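Local coordinates for 6-phosphogluconate dehydrogenase NAD-binding (Dyadobacter fermentans, PDB 4GBJ), which probably acts as an NAD(P)-dependent oxidoreductase of the 6-phosphogluconate and 3-hydroxyisobutyrate dehydrogenase type, at residues 99-104 / 249-254; 176-181 / 242-247. All coordinates share one frame; numbering follows the deposited sequence.

How the contacts relate
Both contacts use helix 238-254 of the helical C-terminal part, and their centres lie 11 Å apart. Contact 2 comes first along that helix: residues 242-247 meet 176-181, on the long helix 169-197 that leads out of the Rossmann-type part. About two turns later, residues 249-254 meet 99-104 at the start of helix 101-113 in contact 1. In chain order the segments run 99-104, 176-181, 242-247, 249-254, so contact 2 falls wholly between the two halves of contact 1. The two touch where Leu247 CD1 packs 4.1 Å from Ser100 N. One helix thus meets both the nucleotide-binding part and the interdomain helix, and both contacts also reach the second subunit.

Contact 1: 99-104 / 249-254; sequences ISPETS and LQTASD
The N-terminus of helix 101-113, in the Rossmann-type part, meets the last turns of helix 238-254 through Pro101 and Thr251. Pro101 CD lies 3.4 Å from Thr251 OG1, and Pro101 CG lies 3.8 Å from Thr251 CG2, so CD meets the hydroxyl and CG the methyl. With OG1 anti to its carbonyl carbon (chi1 -65°), Thr251 turns the hydroxyl back to Leu247 O, which it hydrogen-bonds, while Thr251 OG1 accepts from a water whose O lies 2.9 Å away. The same water O is modelled 2.4 Å from Ser100 OG, too short to be trusted, which leaves a water bridge between the segments doubtful. Ser100 is the N-cap of helix 101-113: its OG accepts a weak bond from Glu102 N at 3.0 Å, bent to 127°. This is the interface between the dinucleotide-binding and helical domains; Leu175 of helix 169-197 packs on both Pro101 and Thr251, and Asn198 of the second subunit also touches Thr251. On the solvent-exposed side, Glu102 OE2 and Asp254 OD2 stand 3.9 Å apart, a probably unfavourable pairing of like charges. Gln250 NE2 donates to Asp254 OD1 at 3.0 Å, on the carboxylate's syn side but tilted out of its plane.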
loop_
_atom_site.group_PDB
_atom_site.type_symbol
_atom_site.label_atom_id
_atom_site.label_comp_id
_atom_site.label_asym_id
_atom_site.label_seq_id
_atom_site.Cartn_x
_atom_site.Cartn_y
_atom_site.Cartn_z
ATOM N N ILE B 99 5.208 -0.844 -21.495
ATOM C CA ILE B 99 4.573 -1.735 -22.449
ATOM C C ILE B 99 4.584 -3.145 -21.927
ATOM O O ILE B 99 5.176 -3.457 -20.899
ATOM C CB ILE B 99 5.267 -1.654 -23.842
ATOM C CG1 ILE B 99 6.671 -2.164 -23.799
ATOM C CG2 ILE B 99 5.153 -0.252 -24.417
ATOM C CD1 ILE B 99 7.359 -2.165 -25.179
ATOM N N SER B 100 3.892 -3.975 -22.645
ATOM C CA SER B 100 3.751 -5.369 -22.339
ATOM C C SER B 100 5.080 -6.125 -22.438
ATOM O O SER B 100 5.779 -5.977 -23.438
ATOM C CB SER B 100 2.766 -5.998 -23.348
ATOM O OG SER B 100 2.808 -7.412 -23.332
ATOM N N PRO B 101 5.321 -7.080 -21.523
ATOM C CA PRO B 101 6.460 -8.010 -21.689
ATOM C C PRO B 101 6.467 -8.699 -23.049
ATOM O O PRO B 101 7.514 -8.895 -23.648
ATOM C CB PRO B 101 6.203 -9.063 -20.597
ATOM C CG PRO B 101 5.416 -8.392 -19.610
ATOM C CD PRO B 101 4.602 -7.340 -20.266
ATOM N N GLU B 102 5.278 -9.087 -23.527
ATOM C CA GLU B 102 5.158 -9.725 -24.836
ATOM C C GLU B 102 5.621 -8.805 -25.963
ATOM O O GLU B 102 6.280 -9.285 -26.893
ATOM C CB GLU B 102 3.720 -10.131 -25.078
ATOM C CG GLU B 102 3.422 -10.726 -26.452
ATOM C CD GLU B 102 1.939 -11.000 -26.593
ATOM O OE1 GLU B 102 1.196 -10.042 -26.908
ATOM O OE2 GLU B 102 1.507 -12.134 -26.278
ATOM N N THR B 103 5.248 -7.508 -25.922
ATOM C CA THR B 103 5.696 -6.586 -26.968
ATOM C C THR B 103 7.231 -6.497 -26.924
ATOM O O THR B 103 7.875 -6.496 -27.951
ATOM C CB THR B 103 5.040 -5.207 -26.821
ATOM O OG1 THR B 103 3.640 -5.365 -26.970
ATOM C CG2 THR B 103 5.513 -4.213 -27.874
ATOM N N SER B 104 7.814 -6.408 -25.715
ATOM C CA SER B 104 9.261 -6.325 -25.579
ATOM C C SER B 104 9.970 -7.550 -26.097
ATOM O O SER B 104 10.930 -7.397 -26.823
ATOM C CB SER B 104 9.645 -6.132 -24.122
ATOM O OG SER B 104 9.370 -4.782 -23.797
ATOM N N LEU B 249 -3.447 -7.619 -16.711
ATOM C CA LEU B 249 -4.349 -8.762 -16.803
ATOM C C LEU B 249 -3.960 -9.692 -17.941
ATOM O O LEU B 249 -3.998 -10.907 -17.756
ATOM C CB LEU B 249 -5.788 -8.315 -16.951
ATOM C CG LEU B 249 -6.381 -7.692 -15.689
ATOM C CD1 LEU B 249 -7.619 -6.818 -16.026
ATOM C CD2 LEU B 249 -6.752 -8.795 -14.674
ATOM N N GLN B 250 -3.550 -9.138 -19.096
ATOM C CA GLN B 250 -3.104 -9.992 -20.207
ATOM C C GLN B 250 -1.856 -10.742 -19.833
ATOM O O GLN B 250 -1.715 -11.915 -20.166
ATOM C CB GLN B 250 -2.841 -9.169 -21.471
ATOM C CG GLN B 250 -2.563 -10.016 -22.728
ATOM C CD GLN B 250 -3.775 -10.881 -23.096
ATOM O OE1 GLN B 250 -4.881 -10.348 -23.264
ATOM N NE2 GLN B 250 -3.634 -12.240 -23.219
ATOM N N THR B 251 -0.890 -10.024 -19.239
ATOM C CA THR B 251 0.386 -10.597 -18.836
ATOM C C THR B 251 0.154 -11.738 -17.831
ATOM O O THR B 251 0.748 -12.810 -17.966
ATOM C CB THR B 251 1.285 -9.483 -18.265
ATOM O OG1 THR B 251 1.557 -8.585 -19.328
ATOM C CG2 THR B 251 2.576 -10.000 -17.687
ATOM N N ALA B 252 -0.698 -11.512 -16.834
ATOM C CA ALA B 252 -0.948 -12.532 -15.816
ATOM C C ALA B 252 -1.689 -13.734 -16.446
ATOM O O ALA B 252 -1.317 -14.881 -16.217
ATOM C CB ALA B 252 -1.723 -11.925 -14.630
ATOM N N SER B 253 -2.707 -13.471 -17.269
ATOM C CA SER B 253 -3.458 -14.547 -17.932
ATOM C C SER B 253 -2.549 -15.481 -18.755
ATOM O O SER B 253 -2.678 -16.702 -18.682
ATOM C CB SER B 253 -4.496 -13.954 -18.865
ATOM O OG SER B 253 -5.274 -15.010 -19.378
ATOM N N ASP B 254 -1.583 -14.902 -19.470
ATOM C CA ASP B 254 -0.649 -15.635 -20.316
ATOM C C ASP B 254 0.239 -16.589 -19.537
ATOM O O ASP B 254 0.727 -17.536 -20.119
ATOM C CB ASP B 254 0.190 -14.665 -21.123
ATOM C CG ASP B 254 -0.593 -14.014 -22.268
ATOM O OD1 ASP B 254 -1.765 -14.435 -22.520
ATOM O OD2 ASP B 254 -0.103 -13.019 -22.829
HETATM O O HOH W 1 2.519 -9.343 -21.934
#

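Contact 2: 176-181 / 242-247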
loop_
_atom_site.group_PDB
_atom_site.type_symbol
_atom_site.label_atom_id
_atom_site.label_comp_id
_atom_site.label_asym_id
_atom_site.label_seq_id
_atom_site.Cartn_x
_atom_site.Cartn_y
_atom_site.Cartn_z
ATOM N N ALA B 176 3.610 -4.664 -12.412
ATOM C CA ALA B 176 3.339 -5.039 -11.037
ATOM C C ALA B 176 3.352 -3.814 -10.109
ATOM O O ALA B 176 2.492 -3.713 -9.221
ATOM C CB ALA B 176 4.361 -6.062 -10.549
ATOM N N GLY B 177 4.311 -2.904 -10.330
ATOM C CA GLY B 177 4.421 -1.673 -9.569
ATOM C C GLY B 177 3.195 -0.802 -9.733
ATOM O O GLY B 177 2.616 -0.377 -8.725
ATOM N N ASN B 178 2.761 -0.595 -11.001
ATOM C CA ASN B 178 1.566 0.199 -11.347
ATOM C C ASN B 178 0.278 -0.464 -10.833
ATOM O O ASN B 178 -0.624 0.231 -10.405
ATOM C CB ASN B 178 1.461 0.442 -12.851
ATOM C CG ASN B 178 2.316 1.574 -13.378
ATOM O OD1 ASN B 178 3.060 2.248 -12.650
ATOM N ND2 ASN B 178 2.208 1.815 -14.671
ATOM N N PHE B 179 0.237 -1.779 -10.834
ATOM C CA PHE B 179 -0.873 -2.552 -10.261
ATOM C C PHE B 179 -0.966 -2.287 -8.770
ATOM O O PHE B 179 -2.056 -2.055 -8.278
ATOM C CB PHE B 179 -0.717 -4.055 -10.557
ATOM C CG PHE B 179 -1.395 -4.987 -9.596
ATOM C CD1 PHE B 179 -2.775 -5.169 -9.629
ATOM C CD2 PHE B 179 -0.661 -5.679 -8.642
ATOM C CE1 PHE B 179 -3.381 -6.056 -8.762
ATOM C CE2 PHE B 179 -1.282 -6.527 -7.740
ATOM C CZ PHE B 179 -2.626 -6.724 -7.807
HETATM N N MSE B 180 0.165 -2.255 -8.064
HETATM C CA MSE B 180 0.155 -2.030 -6.614
HETATM C C MSE B 180 -0.222 -0.593 -6.308
HETATM O O MSE B 180 -0.911 -0.349 -5.326
HETATM C CB MSE B 180 1.470 -2.374 -5.963
HETATM C CG MSE B 180 1.642 -3.859 -5.869
HETATM SE SE MSE B 180 3.293 -4.510 -5.061
HETATM C CE MSE B 180 3.169 -3.749 -3.294
ATOM N N ILE B 181 0.148 0.352 -7.190
ATOM C CA ILE B 181 -0.256 1.747 -6.987
ATOM C C ILE B 181 -1.782 1.838 -7.084
ATOM O O ILE B 181 -2.406 2.449 -6.225
ATOM C CB ILE B 181 0.435 2.710 -7.929
ATOM C CG1 ILE B 181 1.957 2.782 -7.633
ATOM C CG2 ILE B 181 -0.226 4.143 -7.819
ATOM C CD1 ILE B 181 2.763 3.450 -8.810
ATOM N N LEU B 242 -6.741 2.320 -17.436
ATOM C CA LEU B 242 -7.396 1.147 -17.987
ATOM C C LEU B 242 -6.453 0.410 -18.928
ATOM O O LEU B 242 -6.352 -0.804 -18.860
ATOM C CB LEU B 242 -8.704 1.542 -18.701
ATOM C CG LEU B 242 -9.529 0.410 -19.355
ATOM C CD1 LEU B 242 -9.789 -0.707 -18.392
ATOM C CD2 LEU B 242 -10.781 0.934 -19.963
ATOM N N LYS B 243 -5.761 1.140 -19.802
ATOM C CA LYS B 243 -4.766 0.557 -20.715
ATOM C C LYS B 243 -3.717 -0.241 -19.908
ATOM O O LYS B 243 -3.461 -1.405 -20.214
ATOM C CB LYS B 243 -4.058 1.658 -21.509
ATOM C CG LYS B 243 -2.999 1.140 -22.526
ATOM C CD LYS B 243 -2.197 2.273 -23.210
ATOM C CE LYS B 243 -1.135 2.949 -22.344
ATOM N NZ LYS B 243 -0.042 2.007 -21.902
ATOM N N ASP B 244 -3.233 0.349 -18.791
ATOM C CA ASP B 244 -2.204 -0.283 -17.973
ATOM C C ASP B 244 -2.720 -1.511 -17.212
ATOM O O ASP B 244 -2.040 -2.541 -17.226
ATOM C CB ASP B 244 -1.533 0.710 -16.999
ATOM C CG ASP B 244 -0.378 1.530 -17.602
ATOM O OD1 ASP B 244 -0.007 1.280 -18.808
ATOM O OD2 ASP B 244 0.206 2.373 -16.859
ATOM N N ILE B 245 -3.883 -1.443 -16.582
ATOM C CA ILE B 245 -4.389 -2.616 -15.875
ATOM C C ILE B 245 -4.701 -3.765 -16.865
ATOM O O ILE B 245 -4.537 -4.916 -16.504
ATOM C CB ILE B 245 -5.582 -2.291 -14.956
ATOM C CG1 ILE B 245 -5.771 -3.337 -13.903
ATOM C CG2 ILE B 245 -6.886 -2.076 -15.717
ATOM C CD1 ILE B 245 -4.620 -3.406 -12.846
ATOM N N ASN B 246 -5.157 -3.466 -18.060
ATOM C CA ASN B 246 -5.394 -4.482 -19.087
ATOM C C ASN B 246 -4.109 -5.140 -19.543
ATOM O O ASN B 246 -4.140 -6.354 -19.797
ATOM C CB ASN B 246 -6.139 -3.933 -20.282
ATOM C CG ASN B 246 -7.633 -3.762 -20.024
ATOM O OD1 ASN B 246 -8.234 -4.414 -19.178
ATOM N ND2 ASN B 246 -8.283 -2.866 -20.729
ATOM N N LEU B 247 -2.955 -4.394 -19.585
ATOM C CA LEU B 247 -1.652 -5.012 -19.909
ATOM C C LEU B 247 -1.307 -6.026 -18.804
ATOM O O LEU B 247 -0.833 -7.108 -19.082
ATOM C CB LEU B 247 -0.532 -3.961 -20.008
ATOM C CG LEU B 247 -0.552 -2.940 -21.165
ATOM C CD1 LEU B 247 0.626 -2.061 -21.086
ATOM C CD2 LEU B 247 -0.564 -3.623 -22.527
#
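Asn178 and Asp244 meet between helices 169-197 and 238-254, Asn178 ND2 lying 3.0 Å from Asp244 OD2. The side chains cross obliquely, with amide and carboxylate planes 30° apart. Asn178 holds CG anti to its carbonyl carbon (chi1 -81°), which carries the amide out toward helix 238-254. The other carboxylate oxygen, Asp244 OD1, takes a salt bridge from Lys243 NZ at 3.2 Å, met on the syn side but tilted from the carboxylate plane. OD2 of the buried Asp244 thus lies toward the Asn178 amide and OD1 toward the lysine, which probably helps to stabilise the negative charge; Thr98 and Phe236 also pack against this aspartate. In place of Asp244, an alanine would probably leave Lys243 NZ without its carboxylate mate and open a gap beside the Asn178 amide. One residue further along each helix, Ile245 CD1 comes to the edge of the Phe179 ring, 4.1 Å from Phe179 CD1. Ile245 places CG1 anti to the backbone N (chi1 -160°), bringing its end nearer to the phenylalanine. Glu190 of the second subunit packs on Phe179. Such helix-helix packing belongs to the all-helical C-terminal domain of this dehydrogenase family, here close to Lys174, the predicted active-site lysine.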